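Local coordinates for protein phenylacetaldehyde dehydrogenase (Burkholderia cenocepacia, PDB 4O5H) that probably oxidises phenylacetaldehyde to phenylacetate with NAD+ as the electron acceptor, as a member of the aldehyde dehydrogenase family, at residues 261-266 with 483-488. Numbering follows the deposited sequence.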
ATOM      1  N   GLY A 261      11.878  -8.036   5.735  1.00 13.50           N
ATOM      2  CA  GLY A 261      12.948  -7.844   6.683  1.00 13.82           C
ATOM      3  C   GLY A 261      12.401  -7.302   7.984  1.00 13.99           C
ATOM      4  O   GLY A 261      11.229  -7.445   8.280  1.00 13.82           O
ATOM      5  N   SER A 262      13.260  -6.681   8.764  1.00 14.39           N
ATOM      6  CA  SER A 262      12.848  -6.190  10.055  1.00 15.16           C
ATOM      7  C   SER A 262      11.937  -4.961   9.903  1.00 15.24           C
ATOM      8  O   SER A 262      11.989  -4.239   8.926  1.00 14.72           O
ATOM      9  CB  SER A 262      14.061  -5.848  10.925  1.00 15.38           C
ATOM     10  OG  SER A 262      14.688  -4.708  10.441  1.00 16.48           O
ATOM     11  N   THR A 263      11.113  -4.730  10.915  1.00 15.80           N
ATOM     12  CA  THR A 263      10.265  -3.544  10.943  1.00 16.08           C
ATOM     13  C   THR A 263      11.131  -2.284  10.888  1.00 16.57           C
ATOM     14  O   THR A 263      10.808  -1.337  10.187  1.00 16.04           O
ATOM     15  CB  THR A 263       9.308  -3.602  12.171  1.00 15.98           C
ATOM     16  OG1 THR A 263       8.389  -4.687  11.976  1.00 15.55           O
ATOM     17  CG2 THR A 263       8.497  -2.317  12.320  1.00 16.28           C
ATOM     18  N   GLN A 264      12.244  -2.282  11.610  1.00 17.24           N
ATOM     19  CA  GLN A 264      13.109  -1.094  11.642  1.00 18.24           C
ATOM     20  C   GLN A 264      13.675  -0.752  10.268  1.00 16.79           C
ATOM     21  O   GLN A 264      13.626   0.392   9.840  1.00 16.20           O
ATOM     22  CB  GLN A 264      14.270  -1.324  12.620  1.00 20.21           C
ATOM     23  CG  GLN A 264      15.251  -0.170  12.714  1.00 22.94           C
ATOM     24  CD  GLN A 264      16.452  -0.497  13.618  1.00 25.87           C
ATOM     25  OE1 GLN A 264      16.294  -0.913  14.756  1.00 30.29           O
ATOM     26  NE2 GLN A 264      17.646  -0.301  13.113  1.00 27.82           N
ATOM     27  N   THR A 265      14.207  -1.753   9.580  1.00 15.46           N
ATOM     28  CA  THR A 265      14.750  -1.517   8.246  1.00 15.38           C
ATOM     29  C   THR A 265      13.620  -1.198   7.264  1.00 14.51           C
ATOM     30  O   THR A 265      13.780  -0.385   6.363  1.00 13.80           O
ATOM     31  CB  THR A 265      15.526  -2.755   7.782  1.00 15.82           C
ATOM     32  OG1 THR A 265      16.557  -3.020   8.731  1.00 16.17           O
ATOM     33  CG2 THR A 265      16.140  -2.520   6.451  1.00 16.11           C
ATOM     34  N   GLY A 266      12.467  -1.851   7.448  1.00 13.81           N
ATOM     35  CA  GLY A 266      11.299  -1.583   6.607  1.00 13.65           C
ATOM     36  C   GLY A 266      10.854  -0.129   6.641  1.00 13.82           C
ATOM     37  O   GLY A 266      10.501   0.446   5.607  1.00 13.41           O
ATOM     38  N   MET A 483      -0.419  -7.451   9.479  1.00 11.60           N
ATOM     39  CA  MET A 483      -1.160  -6.375  10.107  1.00 12.40           C
ATOM     40  C   MET A 483      -0.239  -5.644  11.101  1.00 12.10           C
ATOM     41  O   MET A 483       0.841  -6.127  11.445  1.00 11.26           O
ATOM     42  CB  MET A 483      -2.342  -6.948  10.914  1.00 13.24           C
ATOM     43  CG  MET A 483      -3.303  -7.758  10.065  1.00 13.90           C
ATOM     44  SD  MET A 483      -4.811  -8.050  10.981  1.00 16.30           S
ATOM     45  CE  MET A 483      -5.684  -9.043   9.749  1.00 15.33           C
ATOM     46  N   LYS A 484      -0.698  -4.482  11.555  1.00 12.39           N
ATOM     47  CA  LYS A 484      -0.020  -3.715  12.618  1.00 13.12           C
ATOM     48  C   LYS A 484       1.451  -3.420  12.223  1.00 13.18           C
ATOM     49  O   LYS A 484       1.723  -3.024  11.059  1.00 12.38           O
ATOM     50  CB  LYS A 484      -0.185  -4.439  13.956  1.00 13.48           C
ATOM     51  CG  LYS A 484      -1.643  -4.568  14.398  1.00 14.13           C
ATOM     52  CD  LYS A 484      -1.881  -5.595  15.537  1.00 14.58           C
ATOM     53  CE  LYS A 484      -1.036  -5.338  16.770  1.00 14.98           C
ATOM     54  NZ  LYS A 484      -1.389  -6.300  17.866  1.00 15.58           N
ATOM     55  N   GLN A 485       2.403  -3.588  13.116  1.00 13.88           N
ATOM     56  CA  GLN A 485       3.799  -3.275  12.757  1.00 15.12           C
ATOM     57  C   GLN A 485       4.505  -4.346  11.921  1.00 13.37           C
ATOM     58  O   GLN A 485       5.703  -4.219  11.647  1.00 12.78           O
ATOM     59  CB  GLN A 485       4.657  -3.052  14.002  1.00 17.29           C
ATOM     60  CG  GLN A 485       4.171  -1.980  14.933  1.00 20.67           C
ATOM     61  CD  GLN A 485       4.247  -0.640  14.316  1.00 23.27           C
ATOM     62  OE1 GLN A 485       5.326  -0.082  14.080  1.00 24.16           O
ATOM     63  NE2 GLN A 485       3.071  -0.094  14.035  1.00 27.82           N
ATOM     64  N   SER A 486       3.775  -5.382  11.523  1.00 12.35           N
ATOM     65  CA  SER A 486       4.338  -6.402  10.649  1.00 11.56           C
ATOM     66  C   SER A 486       4.284  -5.995   9.170  1.00 11.42           C
ATOM     67  O   SER A 486       4.638  -6.772   8.292  1.00 10.79           O
ATOM     68  CB  SER A 486       3.655  -7.727  10.894  1.00 10.81           C
ATOM     69  OG  SER A 486       3.922  -8.189  12.205  1.00 11.03           O
ATOM     70  N   GLY A 487       3.795  -4.788   8.905  1.00 11.85           N
ATOM     71  CA  GLY A 487       3.832  -4.224   7.572  1.00 12.14           C
ATOM     72  C   GLY A 487       2.459  -4.112   6.912  1.00 12.07           C
ATOM     73  O   GLY A 487       1.417  -4.083   7.594  1.00 12.42           O
ATOM     74  N   PHE A 488       2.468  -4.027   5.588  1.00 11.85           N
ATOM     75  CA  PHE A 488       1.239  -4.032   4.802  1.00 11.91           C
ATOM     76  C   PHE A 488       1.534  -4.536   3.402  1.00 11.44           C
ATOM     77  O   PHE A 488       2.681  -4.520   2.949  1.00 11.27           O
ATOM     78  CB  PHE A 488       0.548  -2.642   4.782  1.00 12.46           C
ATOM     79  CG  PHE A 488       1.461  -1.526   4.430  1.00 13.08           C
ATOM     80  CD1 PHE A 488       1.869  -1.318   3.098  1.00 13.24           C
ATOM     81  CD2 PHE A 488       1.905  -0.646   5.399  1.00 13.92           C
ATOM     82  CE1 PHE A 488       2.737  -0.301   2.782  1.00 13.55           C
ATOM     83  CE2 PHE A 488       2.758   0.415   5.055  1.00 14.59           C
ATOM     84  CZ  PHE A 488       3.181   0.570   3.745  1.00 14.03           C
TER
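Thr-263, in the first turn of helix 263-275, reaches across to the short 3-10 turn at 485-486 and gives the hydroxyl proton of OG1 to the backbone carbonyl O of Gln-485, 2.7 Å away. The donor meets the oxygen at a C=O...OG1 angle of 155° and lies 25° off the carbonyl plane. The same hydroxyl is also hydrogen-bonded to the backbone N of Gly-285, so two backbone partners fix its rotation. With CG2 anti to the backbone N of its own residue, the methyl rests beside the accepting oxygen, Thr-263 CG2 to Gln-485 O being 3.4 Å, and faces Gln-485 CB at 4.3 Å. A threonine suits the place because one branch bonds while the other packs beside the oxygen; the side chain as a whole also touches Leu-284 and Tyr-440.

In the Rossmann-like part of the aldehyde dehydrogenase fold, strand 256-260 runs into this helix through a short turn, and Ser-262 caps the helix: its OG accepts from Thr-265 N at 3.1 Å, with an N-H...O angle of 165°. Strand 487-488 pairs antiparallel with strand 279-283 of the same sheet, so the contact joins the start of helix 263-275 to the turn that leads into strand 487-488.

Gln-485 meets the helix mainly through its main chain, while its amide bridges further partners: OE1 accepts from Lys-267 on the next turn of the helix, and NE2 donates to the Asn-276 carbonyl of the second subunit, placing the contact beside the dimer interface. Next along, the CA–CB bond of Ser-486 points away from the helix segment, and OG is hydrogen-bonded to Gly-285 O and Gly-441 N. Glycine is needed at Gly-487, where the turn enters the strand, because a CB would press on the preceding carbonyl oxygen.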